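Local atomic coordinates of tail protein, 43 kDa (Neisseria meningitidis MC58, PDB entry 3D37), a protein that is of unknown function but is probably a baseplate hub component of a Mu-like contractile phage tail. Residues V175-S183 / D338-Y346; E276-H287 / T329-E337. All coordinates share one frame; numbering follows the deposited sequence.

Contact 1: V175-S183 / D338-Y346; sequences VVGGADYSS and DGIWTPDAY
The hydroxyl of Tyr-181 is gripped from the 338-346 segment. It donates to Trp-341 O at 2.8 Å, in the carbonyl plane and on a lone pair. A water joins the same OH to Trp-341 N. CG of Tyr-181 stands anti to the carbonyl carbon (chi1 -59°), which directs the ring toward 338-341. Gly-339 CA lies over the centre of one ring face, 3.5 Å from the centroid, as a CH-pi contact.

A second bond is made by the backbone of Ala-179. Its N donates to Thr-342 OG1 at 2.9 Å and is fairly straight at 161°. Beside it the packing is tight, with Ala-345 CB 3.4 Å from Gly-178 CA. Ala-345 closes a type I turn that starts at Thr-342. Tyr-346 lays its ring against Asp-180, with Asp-180 CB over one face, 4.2 Å from the centroid, and the carboxylate plane 27° from the ring. OD1 of Asp-180 accepts from Ser-182 N, an Asx turn, and from Ser-182 OG. The two donors hold the carboxylate.

Asp-338 OD1 lies 3.3 Å from Tyr-181 CD1, while its OD2 forms a salt bridge with Arg-300. Trp-341 stacks on Phe-31 and touches Leu-275 of helix 259-276. Tyr-181 meets Phe-315 of strand 310-324 edge-to-face. The contact thus ties the end of strand 174-177 to the last modelled loop, between that helix and strand 310-324.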
ATOM      1  N   VAL A 175     -18.689 -23.196 -33.588  1.00 34.48           N
ATOM      2  CA  VAL A 175     -18.170 -24.536 -33.784  1.00 34.67           C
ATOM      3  C   VAL A 175     -18.931 -25.412 -32.818  1.00 35.50           C
ATOM      4  O   VAL A 175     -19.250 -24.957 -31.737  1.00 35.14           O
ATOM      5  CB  VAL A 175     -16.685 -24.616 -33.561  1.00 33.55           C
ATOM      6  CG1 VAL A 175     -16.209 -26.075 -33.498  1.00 33.55           C
ATOM      7  CG2 VAL A 175     -15.944 -23.872 -34.644  1.00 33.74           C
ATOM      8  N   VAL A 176     -19.363 -26.605 -33.266  1.00 37.14           N
ATOM      9  CA  VAL A 176     -19.696 -27.718 -32.337  1.00 37.35           C
ATOM     10  C   VAL A 176     -18.648 -28.743 -32.649  1.00 37.18           C
ATOM     11  O   VAL A 176     -18.342 -29.017 -33.827  1.00 38.43           O
ATOM     12  CB  VAL A 176     -21.130 -28.273 -32.411  1.00 38.40           C
ATOM     13  CG1 VAL A 176     -21.244 -29.529 -31.563  1.00 40.93           C
ATOM     14  CG2 VAL A 176     -22.123 -27.269 -31.849  1.00 39.70           C
ATOM     15  N   GLY A 177     -18.007 -29.236 -31.600  1.00 36.41           N
ATOM     16  CA  GLY A 177     -16.813 -30.029 -31.791  1.00 36.42           C
ATOM     17  C   GLY A 177     -16.098 -30.440 -30.525  1.00 36.01           C
ATOM     18  O   GLY A 177     -16.669 -30.492 -29.447  1.00 35.78           O
ATOM     19  N   GLY A 178     -14.828 -30.771 -30.686  1.00 37.11           N
ATOM     20  CA  GLY A 178     -14.024 -31.252 -29.579  1.00 37.26           C
ATOM     21  C   GLY A 178     -12.567 -31.121 -29.875  1.00 38.15           C
ATOM     22  O   GLY A 178     -12.171 -30.569 -30.914  1.00 38.18           O
ATOM     23  N   ALA A 179     -11.763 -31.627 -28.951  1.00 38.46           N
ATOM     24  CA  ALA A 179     -10.326 -31.516 -29.069  1.00 39.56           C
ATOM     25  C   ALA A 179      -9.737 -32.487 -30.108  1.00 40.08           C
ATOM     26  O   ALA A 179     -10.145 -33.654 -30.212  1.00 39.32           O
ATOM     27  CB  ALA A 179      -9.666 -31.764 -27.701  1.00 38.06           C
ATOM     28  N   ASP A 180      -8.707 -32.012 -30.802  1.00 40.70           N
ATOM     29  CA  ASP A 180      -7.894 -32.878 -31.611  1.00 41.73           C
ATOM     30  C   ASP A 180      -6.516 -33.124 -31.009  1.00 41.67           C
ATOM     31  O   ASP A 180      -5.645 -32.251 -31.074  1.00 43.30           O
ATOM     32  CB  ASP A 180      -7.723 -32.282 -32.986  1.00 43.43           C
ATOM     33  CG  ASP A 180      -7.055 -33.236 -33.950  1.00 47.10           C
ATOM     34  OD1 ASP A 180      -6.997 -34.460 -33.664  1.00 51.59           O
ATOM     35  OD2 ASP A 180      -6.596 -32.749 -35.010  1.00 55.97           O
ATOM     36  N   TYR A 181      -6.329 -34.313 -30.446  1.00 40.47           N
ATOM     37  CA  TYR A 181      -5.095 -34.704 -29.815  1.00 40.86           C
ATOM     38  C   TYR A 181      -4.046 -35.302 -30.773  1.00 41.56           C
ATOM     39  O   TYR A 181      -2.989 -35.756 -30.330  1.00 41.46           O
ATOM     40  CB  TYR A 181      -5.418 -35.692 -28.671  1.00 39.93           C
ATOM     41  CG  TYR A 181      -6.339 -35.084 -27.650  1.00 37.88           C
ATOM     42  CD1 TYR A 181      -5.880 -34.079 -26.813  1.00 36.78           C
ATOM     43  CD2 TYR A 181      -7.676 -35.492 -27.537  1.00 37.59           C
ATOM     44  CE1 TYR A 181      -6.727 -33.454 -25.897  1.00 38.33           C
ATOM     45  CE2 TYR A 181      -8.534 -34.908 -26.593  1.00 39.08           C
ATOM     46  CZ  TYR A 181      -8.040 -33.868 -25.774  1.00 39.13           C
ATOM     47  OH  TYR A 181      -8.841 -33.242 -24.850  1.00 37.61           O
ATOM     48  N   SER A 182      -4.356 -35.335 -32.070  1.00 42.95           N
ATOM     49  CA  SER A 182      -3.406 -35.728 -33.110  1.00 43.48           C
ATOM     50  C   SER A 182      -2.487 -34.558 -33.448  1.00 44.52           C
ATOM     51  O   SER A 182      -1.324 -34.763 -33.762  1.00 45.78           O
ATOM     52  CB  SER A 182      -4.148 -36.263 -34.368  1.00 43.70           C
ATOM     53  OG  SER A 182      -4.802 -35.237 -35.118  1.00 44.00           O
ATOM     54  N   SER A 183      -2.991 -33.330 -33.324  1.00 44.77           N
ATOM     55  CA  SER A 183      -2.198 -32.123 -33.567  1.00 44.94           C
ATOM     56  C   SER A 183      -0.964 -32.048 -32.650  1.00 45.01           C
ATOM     57  O   SER A 183      -1.110 -32.062 -31.425  1.00 45.21           O
ATOM     58  CB  SER A 183      -3.067 -30.875 -33.368  1.00 45.27           C
ATOM     59  OG  SER A 183      -4.182 -30.905 -34.258  1.00 47.80           O
ATOM     60  N   ASP A 338      -3.921 -33.804 -20.687  1.00 30.43           N
ATOM     61  CA  ASP A 338      -4.099 -34.173 -22.105  1.00 30.20           C
ATOM     62  C   ASP A 338      -4.994 -35.374 -22.351  1.00 30.35           C
ATOM     63  O   ASP A 338      -5.051 -36.301 -21.556  1.00 31.16           O
ATOM     64  CB  ASP A 338      -2.705 -34.412 -22.684  1.00 31.49           C
ATOM     65  CG  ASP A 338      -2.660 -34.401 -24.209  1.00 31.24           C
ATOM     66  OD1 ASP A 338      -3.361 -33.572 -24.823  1.00 32.55           O
ATOM     67  OD2 ASP A 338      -1.869 -35.224 -24.740  1.00 32.57           O
ATOM     68  N   GLY A 339      -5.762 -35.324 -23.440  1.00 30.42           N
ATOM     69  CA  GLY A 339      -6.519 -36.466 -23.917  1.00 30.54           C
ATOM     70  C   GLY A 339      -7.849 -36.718 -23.212  1.00 31.36           C
ATOM     71  O   GLY A 339      -8.536 -37.646 -23.566  1.00 31.60           O
ATOM     72  N   ILE A 340      -8.233 -35.883 -22.249  1.00 31.95           N
ATOM     73  CA  ILE A 340      -9.400 -36.150 -21.387  1.00 31.64           C
ATOM     74  C   ILE A 340     -10.709 -35.523 -21.906  1.00 31.16           C
ATOM     75  O   ILE A 340     -11.752 -36.163 -21.920  1.00 31.43           O
ATOM     76  CB  ILE A 340      -9.082 -35.676 -19.908  1.00 32.32           C
ATOM     77  CG1 ILE A 340      -7.856 -36.431 -19.339  1.00 31.54           C
ATOM     78  CG2 ILE A 340     -10.290 -35.837 -18.993  1.00 33.99           C
ATOM     79  CD1 ILE A 340      -7.919 -37.993 -19.395  1.00 28.66           C
ATOM     80  N   TRP A 341     -10.655 -34.277 -22.357  1.00 31.85           N
ATOM     81  CA  TRP A 341     -11.831 -33.508 -22.821  1.00 32.06           C
ATOM     82  C   TRP A 341     -12.299 -33.989 -24.196  1.00 32.37           C
ATOM     83  O   TRP A 341     -11.483 -34.192 -25.067  1.00 32.34           O
ATOM     84  CB  TRP A 341     -11.492 -31.974 -22.888  1.00 30.91           C
ATOM     85  CG  TRP A 341     -12.702 -31.047 -23.125  1.00 30.79           C
ATOM     86  CD1 TRP A 341     -13.832 -30.960 -22.352  1.00 28.54           C
ATOM     87  CD2 TRP A 341     -12.919 -30.129 -24.240  1.00 30.93           C
ATOM     88  NE1 TRP A 341     -14.702 -30.055 -22.892  1.00 28.40           N
ATOM     89  CE2 TRP A 341     -14.185 -29.541 -24.051  1.00 29.44           C
ATOM     90  CE3 TRP A 341     -12.165 -29.757 -25.358  1.00 30.08           C
ATOM     91  CZ2 TRP A 341     -14.708 -28.570 -24.928  1.00 29.91           C
ATOM     92  CZ3 TRP A 341     -12.690 -28.792 -26.235  1.00 29.21           C
ATOM     93  CH2 TRP A 341     -13.936 -28.211 -26.010  1.00 29.71           C
ATOM     94  N   THR A 342     -13.619 -34.103 -24.394  1.00 34.01           N
ATOM     95  CA  THR A 342     -14.231 -34.490 -25.682  1.00 34.47           C
ATOM     96  C   THR A 342     -13.373 -35.457 -26.529  1.00 35.44           C
ATOM     97  O   THR A 342     -12.951 -35.112 -27.653  1.00 34.50           O
ATOM     98  CB  THR A 342     -14.527 -33.232 -26.519  1.00 34.80           C
ATOM     99  OG1 THR A 342     -13.306 -32.515 -26.711  1.00 34.72           O
ATOM    100  CG2 THR A 342     -15.551 -32.323 -25.830  1.00 31.20           C
ATOM    101  N   PRO A 343     -13.092 -36.660 -25.985  1.00 37.46           N
ATOM    102  CA  PRO A 343     -12.200 -37.623 -26.668  1.00 39.82           C
ATOM    103  C   PRO A 343     -12.801 -38.269 -27.938  1.00 42.00           C
ATOM    104  O   PRO A 343     -12.055 -38.731 -28.809  1.00 43.03           O
ATOM    105  CB  PRO A 343     -11.924 -38.682 -25.588  1.00 39.76           C
ATOM    106  CG  PRO A 343     -13.127 -38.626 -24.683  1.00 39.02           C
ATOM    107  CD  PRO A 343     -13.574 -37.178 -24.692  1.00 37.21           C
ATOM    108  N   ASP A 344     -14.126 -38.266 -28.062  1.00 43.69           N
ATOM    109  CA  ASP A 344     -14.768 -38.843 -29.241  1.00 44.79           C
ATOM    110  C   ASP A 344     -14.644 -37.978 -30.488  1.00 45.54           C
ATOM    111  O   ASP A 344     -14.813 -38.489 -31.599  1.00 44.84           O
ATOM    112  CB  ASP A 344     -16.244 -39.113 -28.961  1.00 45.76           C
ATOM    113  CG  ASP A 344     -16.448 -39.979 -27.720  1.00 49.38           C
ATOM    114  OD1 ASP A 344     -15.514 -40.779 -27.398  1.00 52.10           O
ATOM    115  OD2 ASP A 344     -17.537 -39.860 -27.083  1.00 53.25           O
ATOM    116  N   ALA A 345     -14.346 -36.682 -30.331  1.00 45.15           N
ATOM    117  CA  ALA A 345     -14.465 -35.779 -31.473  1.00 45.99           C
ATOM    118  C   ALA A 345     -13.558 -36.221 -32.619  1.00 46.27           C
ATOM    119  O   ALA A 345     -13.924 -36.129 -33.789  1.00 46.14           O
ATOM    120  CB  ALA A 345     -14.180 -34.304 -31.073  1.00 44.31           C
ATOM    121  N   TYR A 346     -12.361 -36.677 -32.275  1.00 47.15           N
ATOM    122  CA  TYR A 346     -11.413 -37.173 -33.270  1.00 48.26           C
ATOM    123  C   TYR A 346     -10.725 -38.409 -32.703  1.00 49.25           C
ATOM    124  O   TYR A 346      -9.619 -38.309 -32.223  1.00 49.60           O
ATOM    125  CB  TYR A 346     -10.341 -36.121 -33.602  1.00 48.45           C
ATOM    126  CG  TYR A 346     -10.815 -34.842 -34.223  1.00 48.12           C
ATOM    127  CD1 TYR A 346     -11.235 -33.778 -33.427  1.00 48.48           C
ATOM    128  CD2 TYR A 346     -10.809 -34.671 -35.608  1.00 48.46           C
ATOM    129  CE1 TYR A 346     -11.652 -32.563 -33.991  1.00 48.39           C
ATOM    130  CE2 TYR A 346     -11.236 -33.468 -36.192  1.00 48.68           C
ATOM    131  CZ  TYR A 346     -11.655 -32.415 -35.370  1.00 49.09           C
ATOM    132  OH  TYR A 346     -12.061 -31.224 -35.919  1.00 48.49           O
TER
HETATM  133  O   HOH W   1     -11.159 -35.703 -29.465  1.00 49.34           O
HETATM  134  O   HOH W   2      -8.043 -32.858 -22.124  1.00 28.35           O
HETATM  135  O   HOH W   3      -7.938 -36.841 -30.994  1.00 50.25           O

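Contact 2: E276-H287 / T329-E337; sequences EGFTLTITVGGH and TQTELRLKE
Strands 278-285 and 330-337 form an antiparallel pair in the beta structure of the C-terminal domain, their axes 4.6 Å apart at 162°. Backbone bonds run both ways in the hydrogen-bonded pairs Leu-280 with Leu-335, Ile-282 with Leu-333 and Val-284 with Thr-331. At one end Gly-286 N adds a bond to Thr-329 O.

Thr-331 OG1 donates to Gly-286 O at 2.6 Å, in the carbonyl plane and on a lone pair. With OG1 anti to the carbonyl carbon (chi1 -43°), the hydroxyl faces the bend after strand 278-285. The His-287 ring lies next to it. Thr-329 CG2 sits over one face of that ring, 3.4 Å from its centroid, while Thr-331 OG1 is at the edge.

At the other end Lys-336 bends about its CB-CG bond (chi2 -75°) and brings NZ over to the start of strand 278-285. NZ donates to Phe-278 O at 3.0 Å, from above the carbonyl plane, and to Thr-279 OG1 at 3.0 Å. Its strongest partner is Leu-275 O, near the end of helix 259-276.

On the buried face Leu-335 CD1 meets Ile-282 CD1 at 3.7 Å and Leu-280 CD2 at 4.1 Å. The other face carries Thr-281, whose CG2 touches Glu-332 CG at 3.5 Å. Glu-332 OE2 forms a salt bridge with Arg-334 NH1 of the same strand, and Arg-334 NH2 reaches Asp-28 and Asp-30.

Strand 202-208 pairs with 278-285, and strand 310-324 pairs with 330-337. Leu-316 of strand 310-324 packs on Leu-333 and Leu-335.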
ATOM      1  N   GLU A 276     -11.898 -31.088 -13.711  1.00 29.72           N
ATOM      2  CA  GLU A 276     -12.052 -30.114 -12.620  1.00 31.43           C
ATOM      3  C   GLU A 276     -11.044 -30.281 -11.510  1.00 31.05           C
ATOM      4  O   GLU A 276     -10.780 -29.341 -10.782  1.00 33.02           O
ATOM      5  CB  GLU A 276     -13.446 -30.224 -11.985  1.00 32.05           C
ATOM      6  CG  GLU A 276     -14.547 -29.550 -12.736  1.00 33.34           C
ATOM      7  CD  GLU A 276     -15.913 -30.020 -12.225  1.00 35.45           C
ATOM      8  OE1 GLU A 276     -15.991 -30.391 -11.027  1.00 43.75           O
ATOM      9  OE2 GLU A 276     -16.888 -30.036 -13.011  1.00 40.80           O
ATOM     10  N   GLY A 277     -10.503 -31.486 -11.371  1.00 30.71           N
ATOM     11  CA  GLY A 277      -9.601 -31.811 -10.312  1.00 30.21           C
ATOM     12  C   GLY A 277      -8.186 -31.321 -10.468  1.00 30.54           C
ATOM     13  O   GLY A 277      -7.440 -31.324  -9.486  1.00 29.49           O
ATOM     14  N   PHE A 278      -7.794 -30.873 -11.670  1.00 29.97           N
ATOM     15  CA  PHE A 278      -6.389 -30.460 -11.879  1.00 29.85           C
ATOM     16  C   PHE A 278      -6.341 -29.302 -12.869  1.00 28.88           C
ATOM     17  O   PHE A 278      -6.951 -29.375 -13.934  1.00 26.59           O
ATOM     18  CB  PHE A 278      -5.517 -31.645 -12.365  1.00 30.86           C
ATOM     19  CG  PHE A 278      -4.120 -31.245 -12.765  1.00 31.60           C
ATOM     20  CD1 PHE A 278      -3.093 -31.255 -11.853  1.00 33.96           C
ATOM     21  CD2 PHE A 278      -3.850 -30.859 -14.064  1.00 35.17           C
ATOM     22  CE1 PHE A 278      -1.848 -30.905 -12.192  1.00 35.44           C
ATOM     23  CE2 PHE A 278      -2.596 -30.496 -14.422  1.00 35.77           C
ATOM     24  CZ  PHE A 278      -1.587 -30.512 -13.490  1.00 36.45           C
ATOM     25  N   THR A 279      -5.626 -28.243 -12.497  1.00 29.13           N
ATOM     26  CA  THR A 279      -5.355 -27.118 -13.416  1.00 29.88           C
ATOM     27  C   THR A 279      -3.901 -26.699 -13.263  1.00 28.94           C
ATOM     28  O   THR A 279      -3.417 -26.534 -12.149  1.00 29.73           O
ATOM     29  CB  THR A 279      -6.259 -25.866 -13.125  1.00 29.89           C
ATOM     30  OG1 THR A 279      -7.606 -26.309 -12.932  1.00 32.98           O
ATOM     31  CG2 THR A 279      -6.180 -24.843 -14.304  1.00 28.89           C
ATOM     32  N   LEU A 280      -3.223 -26.547 -14.397  1.00 28.65           N
ATOM     33  CA  LEU A 280      -1.898 -25.950 -14.500  1.00 27.94           C
ATOM     34  C   LEU A 280      -2.063 -24.612 -15.193  1.00 27.35           C
ATOM     35  O   LEU A 280      -2.494 -24.577 -16.344  1.00 26.94           O
ATOM     36  CB  LEU A 280      -0.998 -26.864 -15.314  1.00 28.24           C
ATOM     37  CG  LEU A 280       0.396 -26.353 -15.714  1.00 28.04           C
ATOM     38  CD1 LEU A 280       1.282 -26.091 -14.531  1.00 26.87           C
ATOM     39  CD2 LEU A 280       1.025 -27.388 -16.736  1.00 27.88           C
ATOM     40  N   THR A 281      -1.807 -23.524 -14.481  1.00 26.98           N
ATOM     41  CA  THR A 281      -1.872 -22.152 -15.027  1.00 27.57           C
ATOM     42  C   THR A 281      -0.466 -21.586 -15.214  1.00 28.05           C
ATOM     43  O   THR A 281       0.285 -21.385 -14.251  1.00 28.51           O
ATOM     44  CB  THR A 281      -2.753 -21.213 -14.129  1.00 26.94           C
ATOM     45  OG1 THR A 281      -3.997 -21.864 -13.859  1.00 29.16           O
ATOM     46  CG2 THR A 281      -3.055 -19.936 -14.803  1.00 27.97           C
ATOM     47  N   ILE A 282      -0.065 -21.405 -16.475  1.00 28.26           N
ATOM     48  CA  ILE A 282       1.246 -20.841 -16.781  1.00 27.99           C
ATOM     49  C   ILE A 282       1.111 -19.419 -17.297  1.00 28.52           C
ATOM     50  O   ILE A 282       0.283 -19.125 -18.156  1.00 28.50           O
ATOM     51  CB  ILE A 282       1.969 -21.729 -17.812  1.00 29.30           C
ATOM     52  CG1 ILE A 282       2.342 -23.052 -17.144  1.00 29.13           C
ATOM     53  CG2 ILE A 282       3.190 -20.969 -18.448  1.00 27.60           C
ATOM     54  CD1 ILE A 282       2.893 -24.096 -18.054  1.00 26.29           C
ATOM     55  N   THR A 283       1.934 -18.522 -16.784  1.00 28.35           N
ATOM     56  CA  THR A 283       1.996 -17.192 -17.304  1.00 28.25           C
ATOM     57  C   THR A 283       3.334 -16.986 -18.092  1.00 28.53           C
ATOM     58  O   THR A 283       4.412 -17.362 -17.580  1.00 27.11           O
ATOM     59  CB  THR A 283       1.838 -16.165 -16.156  1.00 30.01           C
ATOM     60  OG1 THR A 283       0.625 -16.462 -15.418  1.00 32.20           O
ATOM     61  CG2 THR A 283       1.768 -14.757 -16.726  1.00 29.23           C
ATOM     62  N   VAL A 284       3.202 -16.453 -19.328  1.00 27.77           N
ATOM     63  CA  VAL A 284       4.294 -16.175 -20.254  1.00 27.52           C
ATOM     64  C   VAL A 284       4.270 -14.733 -20.679  1.00 27.70           C
ATOM     65  O   VAL A 284       3.252 -14.066 -20.612  1.00 27.66           O
ATOM     66  CB  VAL A 284       4.366 -17.110 -21.490  1.00 27.18           C
ATOM     67  CG1 VAL A 284       4.752 -18.503 -21.071  1.00 26.23           C
ATOM     68  CG2 VAL A 284       3.033 -17.078 -22.323  1.00 25.21           C
ATOM     69  N   GLY A 285       5.438 -14.216 -21.084  1.00 28.50           N
ATOM     70  CA  GLY A 285       5.495 -12.847 -21.580  1.00 27.48           C
ATOM     71  C   GLY A 285       5.060 -12.937 -23.044  1.00 27.30           C
ATOM     72  O   GLY A 285       5.244 -13.949 -23.658  1.00 26.80           O
ATOM     73  N   GLY A 286       4.512 -11.864 -23.590  1.00 28.45           N
ATOM     74  CA  GLY A 286       4.002 -11.877 -24.998  1.00 28.67           C
ATOM     75  C   GLY A 286       2.637 -12.538 -25.135  1.00 28.63           C
ATOM     76  O   GLY A 286       2.018 -12.964 -24.137  1.00 28.51           O
ATOM     77  N   HIS A 287       2.207 -12.633 -26.394  1.00 27.05           N
ATOM     78  CA  HIS A 287       0.983 -13.239 -26.837  1.00 27.43           C
ATOM     79  C   HIS A 287       1.142 -14.341 -27.890  1.00 27.41           C
ATOM     80  O   HIS A 287       0.172 -14.989 -28.242  1.00 25.65           O
ATOM     81  CB  HIS A 287       0.055 -12.178 -27.381  1.00 27.49           C
ATOM     82  CG  HIS A 287      -0.390 -11.202 -26.332  1.00 27.55           C
ATOM     83  ND1 HIS A 287      -0.778  -9.919 -26.635  1.00 29.74           N
ATOM     84  CD2 HIS A 287      -0.432 -11.298 -24.986  1.00 22.71           C
ATOM     85  CE1 HIS A 287      -1.064  -9.275 -25.520  1.00 25.84           C
ATOM     86  NE2 HIS A 287      -0.914 -10.111 -24.516  1.00 29.06           N
ATOM     87  N   THR A 329       2.996  -7.000 -21.262  1.00 32.02           N
ATOM     88  CA  THR A 329       2.265  -7.935 -22.126  1.00 32.08           C
ATOM     89  C   THR A 329       2.515  -9.380 -21.710  1.00 29.60           C
ATOM     90  O   THR A 329       3.624  -9.828 -21.693  1.00 29.57           O
ATOM     91  CB  THR A 329       2.693  -7.653 -23.633  1.00 33.33           C
ATOM     92  OG1 THR A 329       2.255  -6.330 -23.996  1.00 37.14           O
ATOM     93  CG2 THR A 329       2.009  -8.586 -24.546  1.00 32.75           C
ATOM     94  N   GLN A 330       1.461 -10.102 -21.370  1.00 27.24           N
ATOM     95  CA  GLN A 330       1.525 -11.504 -21.007  1.00 28.40           C
ATOM     96  C   GLN A 330       0.320 -12.299 -21.483  1.00 26.45           C
ATOM     97  O   GLN A 330      -0.655 -11.735 -21.914  1.00 27.37           O
ATOM     98  CB  GLN A 330       1.605 -11.615 -19.446  1.00 27.36           C
ATOM     99  CG  GLN A 330       2.884 -10.919 -18.788  1.00 29.28           C
ATOM    100  CD  GLN A 330       2.657 -10.867 -17.292  1.00 30.47           C
ATOM    101  OE1 GLN A 330       1.634 -10.338 -16.851  1.00 32.29           O
ATOM    102  NE2 GLN A 330       3.573 -11.405 -16.524  1.00 32.09           N
ATOM    103  N   THR A 331       0.433 -13.618 -21.363  1.00 26.86           N
ATOM    104  CA  THR A 331      -0.626 -14.530 -21.594  1.00 26.44           C
ATOM    105  C   THR A 331      -0.687 -15.491 -20.397  1.00 26.36           C
ATOM    106  O   THR A 331       0.327 -16.085 -19.979  1.00 25.85           O
ATOM    107  CB  THR A 331      -0.540 -15.297 -22.985  1.00 27.19           C
ATOM    108  OG1 THR A 331      -0.180 -14.370 -24.021  1.00 26.59           O
ATOM    109  CG2 THR A 331      -1.927 -15.985 -23.340  1.00 25.13           C
ATOM    110  N   GLU A 332      -1.895 -15.627 -19.851  1.00 27.15           N
ATOM    111  CA  GLU A 332      -2.191 -16.734 -18.930  1.00 27.00           C
ATOM    112  C   GLU A 332      -2.736 -17.876 -19.685  1.00 25.55           C
ATOM    113  O   GLU A 332      -3.704 -17.750 -20.506  1.00 25.90           O
ATOM    114  CB  GLU A 332      -3.183 -16.237 -17.873  1.00 26.91           C
ATOM    115  CG  GLU A 332      -3.826 -17.328 -17.028  1.00 30.28           C
ATOM    116  CD  GLU A 332      -4.918 -16.719 -16.088  1.00 31.82           C
ATOM    117  OE1 GLU A 332      -4.505 -15.788 -15.338  1.00 34.04           O
ATOM    118  OE2 GLU A 332      -6.110 -17.182 -16.154  1.00 29.45           O
ATOM    119  N   LEU A 333      -2.123 -19.021 -19.452  1.00 26.16           N
ATOM    120  CA  LEU A 333      -2.445 -20.261 -20.147  1.00 25.45           C
ATOM    121  C   LEU A 333      -3.033 -21.261 -19.140  1.00 25.97           C
ATOM    122  O   LEU A 333      -2.342 -21.667 -18.199  1.00 25.31           O
ATOM    123  CB  LEU A 333      -1.204 -20.836 -20.839  1.00 26.04           C
ATOM    124  CG  LEU A 333      -0.380 -19.887 -21.759  1.00 28.28           C
ATOM    125  CD1 LEU A 333       0.943 -20.567 -22.096  1.00 28.25           C
ATOM    126  CD2 LEU A 333      -1.179 -19.514 -23.012  1.00 25.31           C
ATOM    127  N   ARG A 334      -4.316 -21.569 -19.283  1.00 24.76           N
ATOM    128  CA  ARG A 334      -5.006 -22.484 -18.360  1.00 26.24           C
ATOM    129  C   ARG A 334      -5.001 -23.846 -19.011  1.00 25.60           C
ATOM    130  O   ARG A 334      -5.725 -24.111 -19.942  1.00 25.70           O
ATOM    131  CB  ARG A 334      -6.433 -22.010 -18.042  1.00 25.66           C
ATOM    132  CG  ARG A 334      -6.389 -20.598 -17.429  1.00 28.60           C
ATOM    133  CD  ARG A 334      -7.746 -20.181 -16.826  1.00 28.59           C
ATOM    134  NE  ARG A 334      -8.768 -20.007 -17.846  1.00 25.52           N
ATOM    135  CZ  ARG A 334      -9.052 -18.859 -18.442  1.00 28.97           C
ATOM    136  NH1 ARG A 334      -8.370 -17.744 -18.175  1.00 29.98           N
ATOM    137  NH2 ARG A 334      -9.991 -18.828 -19.354  1.00 28.01           N
ATOM    138  N   LEU A 335      -4.122 -24.689 -18.501  1.00 26.43           N
ATOM    139  CA  LEU A 335      -3.795 -25.970 -19.068  1.00 25.73           C
ATOM    140  C   LEU A 335      -4.399 -27.131 -18.270  1.00 26.18           C
ATOM    141  O   LEU A 335      -4.503 -27.100 -17.030  1.00 25.40           O
ATOM    142  CB  LEU A 335      -2.287 -26.072 -19.166  1.00 25.62           C
ATOM    143  CG  LEU A 335      -1.618 -25.171 -20.195  1.00 24.59           C
ATOM    144  CD1 LEU A 335      -0.149 -24.971 -19.875  1.00 25.01           C
ATOM    145  CD2 LEU A 335      -1.838 -25.754 -21.638  1.00 20.46           C
ATOM    146  N   LYS A 336      -4.807 -28.164 -18.997  1.00 27.14           N
ATOM    147  CA  LYS A 336      -5.465 -29.315 -18.439  1.00 27.45           C
ATOM    148  C   LYS A 336      -4.755 -30.567 -18.884  1.00 28.53           C
ATOM    149  O   LYS A 336      -4.029 -30.550 -19.876  1.00 28.31           O
ATOM    150  CB  LYS A 336      -6.941 -29.351 -18.885  1.00 27.17           C
ATOM    151  CG  LYS A 336      -7.787 -28.131 -18.379  1.00 26.90           C
ATOM    152  CD  LYS A 336      -8.082 -28.346 -16.887  1.00 28.61           C
ATOM    153  CE  LYS A 336      -9.111 -27.467 -16.295  1.00 29.73           C
ATOM    154  NZ  LYS A 336      -9.306 -27.828 -14.875  1.00 27.01           N
ATOM    155  N   GLU A 337      -4.953 -31.646 -18.117  1.00 29.00           N
ATOM    156  CA  GLU A 337      -4.522 -32.969 -18.506  1.00 29.23           C
ATOM    157  C   GLU A 337      -4.890 -33.254 -19.969  1.00 29.88           C
ATOM    158  O   GLU A 337      -6.035 -33.034 -20.424  1.00 28.83           O
ATOM    159  CB  GLU A 337      -5.168 -34.022 -17.606  1.00 29.20           C
ATOM    160  CG  GLU A 337      -4.664 -35.434 -17.801  1.00 30.12           C
ATOM    161  CD  GLU A 337      -5.272 -36.449 -16.835  1.00 31.72           C
ATOM    162  OE1 GLU A 337      -6.186 -36.112 -16.041  1.00 32.87           O
ATOM    163  OE2 GLU A 337      -4.864 -37.618 -16.941  1.00 37.47           O
TER
HETATM  164  O   HOH W   4      -6.939 -31.451 -15.904  1.00 22.78           O

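Contacts 1 and 2 are consecutive along the chain. Strand 330-337 of contact 2 runs straight into the loop 338-346 of contact 1, and their centres lie about 19 Å apart. Beyond this join in the sequence the two contacts do not touch. Strand 310-324 serves both: Phe-315 meets Tyr-181 and Leu-316 meets Leu-333. Helix 259-276 is shared as well, since Leu-275 packs on Trp-341 and its carbonyl accepts from Lys-336. Contact 2 closes an excursion of 41 residues. Contact 1 closes one of 154, which contains it, and fastens the modelled C-terminal tail to the region around strand 174-177.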